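Local coordinates for protein plastocyanin (Adiantum capillus-veneris, PDB 1KDJ) that carries electrons from the cytochrome b6-f complex to P700 of photosystem I by means of a bound copper ion, at residues V77-P80 against G81-F85. Numbering follows the deposited sequence.
Sequences VSTP and GTYTF
Tyr83 reaches back over the turn that precedes its own strand and donates a hydrogen bond from OH to the backbone O of Thr79, four residues earlier. This is a tyrosine corner, a motif of Greek-key beta-sandwich proteins, with the Pro-Gly pair at its bend; here it lies where the chain passes from one sheet of the cupredoxin fold, through strand 72-75, to the other, through strand 81-86. The bond is short, OH to O 2.7 Å. Thr79 O lies at the edge of the phenol ring, in its plane, whereas seen from the acceptor the hydroxyl stands above the carbonyl plane, 54° out of it. Tyr83 CG is anti to its carbonyl carbon (chi1 -56°), which directs the ring toward the loop. The side chain of Thr79 crosses the phenol at about a right angle, bringing its methyl CG2 to 3.5 Å from Tyr83 OH, while its OG1 is hydrogen-bonded to Glu54 of helix 49-57. Val51 and Leu55 of the same helix also touch Tyr83. A phenylalanine in place of Tyr83 would probably keep the ring in position but leave Thr79 O without its hydroxyl donor, loosening the tie between loop and strand. At the bend, Gly81 has phi 155°, a backbone angle at which a beta carbon would collide with Pro80 O. Deeper in, the buried Val77 approaches the ring obliquely: its CG1, anti to the backbone N, packs 3.8 Å from Tyr83 CE2.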
ATOM      1  N   VAL A  77      -2.795   8.525   5.695  1.00 16.50           N
ATOM      2  CA  VAL A  77      -1.574   9.280   5.875  1.00 17.62           C
ATOM      3  C   VAL A  77      -1.999  10.774   5.766  1.00 21.14           C
ATOM      4  O   VAL A  77      -2.726  11.242   4.854  1.00 19.90           O
ATOM      5  CB  VAL A  77      -0.548   8.921   4.792  1.00 14.80           C
ATOM      6  CG1 VAL A  77       0.709   9.766   5.007  1.00 15.04           C
ATOM      7  CG2 VAL A  77      -0.168   7.427   4.856  1.00 15.84           C
ATOM      8  N   SER A  78      -1.698  11.486   6.852  1.00 21.73           N
ATOM      9  CA  SER A  78      -1.981  12.914   6.974  1.00 23.33           C
ATOM     10  C   SER A  78      -0.890  13.846   6.452  1.00 21.80           C
ATOM     11  O   SER A  78      -1.234  14.962   6.061  1.00 25.25           O
ATOM     12  CB  SER A  78      -2.260  13.245   8.459  1.00 24.59           C
ATOM     13  OG  SER A  78      -3.115  12.311   9.121  1.00 30.96           O
ATOM     14  N   THR A  79       0.394  13.494   6.403  1.00 19.67           N
ATOM     15  CA  THR A  79       1.453  14.404   6.021  1.00 19.64           C
ATOM     16  C   THR A  79       1.624  14.531   4.514  1.00 20.97           C
ATOM     17  O   THR A  79       1.877  13.519   3.855  1.00 18.79           O
ATOM     18  CB  THR A  79       2.792  13.941   6.673  1.00 19.37           C
ATOM     19  OG1 THR A  79       2.528  13.941   8.073  1.00 20.41           O
ATOM     20  CG2 THR A  79       4.016  14.776   6.319  1.00 18.48           C
ATOM     21  N   PRO A  80       1.511  15.716   3.907  1.00 20.80           N
ATOM     22  CA  PRO A  80       1.836  15.953   2.506  1.00 20.34           C
ATOM     23  C   PRO A  80       3.191  15.436   2.068  1.00 19.01           C
ATOM     24  O   PRO A  80       4.191  15.575   2.773  1.00 20.23           O
ATOM     25  CB  PRO A  80       1.678  17.460   2.372  1.00 20.73           C
ATOM     26  CG  PRO A  80       0.545  17.762   3.304  1.00 19.95           C
ATOM     27  CD  PRO A  80       0.936  16.921   4.513  1.00 22.01           C
ATOM     28  N   GLY A  81       3.253  14.796   0.911  1.00 16.92           N
ATOM     29  CA  GLY A  81       4.486  14.266   0.383  1.00 15.99           C
ATOM     30  C   GLY A  81       4.137  13.105  -0.554  1.00 17.35           C
ATOM     31  O   GLY A  81       2.959  12.830  -0.784  1.00 17.53           O
ATOM     32  N   THR A  82       5.112  12.454  -1.142  1.00 17.96           N
ATOM     33  CA  THR A  82       4.890  11.296  -1.991  1.00 19.61           C
ATOM     34  C   THR A  82       5.555  10.138  -1.278  1.00 20.47           C
ATOM     35  O   THR A  82       6.664  10.286  -0.737  1.00 20.50           O
ATOM     36  CB  THR A  82       5.540  11.520  -3.326  1.00 21.78           C
ATOM     37  OG1 THR A  82       4.831  12.626  -3.887  1.00 24.31           O
ATOM     38  CG2 THR A  82       5.469  10.305  -4.265  1.00 22.99           C
ATOM     39  N   TYR A  83       4.927   8.974  -1.238  1.00 19.69           N
ATOM     40  CA  TYR A  83       5.479   7.860  -0.478  1.00 17.53           C
ATOM     41  C   TYR A  83       5.373   6.635  -1.367  1.00 18.51           C
ATOM     42  O   TYR A  83       4.379   6.563  -2.094  1.00 17.48           O
ATOM     43  CB  TYR A  83       4.651   7.656   0.771  1.00 15.47           C
ATOM     44  CG  TYR A  83       4.564   8.912   1.626  1.00 17.21           C
ATOM     45  CD1 TYR A  83       5.657   9.307   2.378  1.00 17.03           C
ATOM     46  CD2 TYR A  83       3.389   9.648   1.613  1.00 17.58           C
ATOM     47  CE1 TYR A  83       5.571  10.457   3.131  1.00 17.26           C
ATOM     48  CE2 TYR A  83       3.296  10.797   2.365  1.00 16.44           C
ATOM     49  CZ  TYR A  83       4.388  11.179   3.114  1.00 18.52           C
ATOM     50  OH  TYR A  83       4.287  12.320   3.887  1.00 18.60           O
ATOM     51  N   THR A  84       6.357   5.733  -1.367  1.00 18.34           N
ATOM     52  CA  THR A  84       6.298   4.467  -2.105  1.00 17.61           C
ATOM     53  C   THR A  84       5.774   3.362  -1.197  1.00 17.33           C
ATOM     54  O   THR A  84       6.009   3.359   0.021  1.00 15.13           O
ATOM     55  CB  THR A  84       7.689   4.125  -2.604  1.00 19.20           C
ATOM     56  OG1 THR A  84       7.995   5.110  -3.570  1.00 20.71           O
ATOM     57  CG2 THR A  84       7.794   2.749  -3.277  1.00 23.73           C
ATOM     58  N   PHE A  85       4.969   2.447  -1.746  1.00 16.10           N
ATOM     59  CA  PHE A  85       4.550   1.262  -1.027  1.00 15.70           C
ATOM     60  C   PHE A  85       4.847   0.071  -1.939  1.00 16.99           C
ATOM     61  O   PHE A  85       4.988   0.204  -3.172  1.00 14.37           O
ATOM     62  CB  PHE A  85       3.052   1.296  -0.656  1.00 16.97           C
ATOM     63  CG  PHE A  85       2.049   1.543  -1.770  1.00 18.84           C
ATOM     64  CD1 PHE A  85       1.545   0.469  -2.478  1.00 17.41           C
ATOM     65  CD2 PHE A  85       1.656   2.832  -2.091  1.00 18.26           C
ATOM     66  CE1 PHE A  85       0.655   0.687  -3.511  1.00 18.84           C
ATOM     67  CE2 PHE A  85       0.767   3.036  -3.125  1.00 20.21           C
ATOM     68  CZ  PHE A  85       0.264   1.960  -3.846  1.00 19.31           C
TER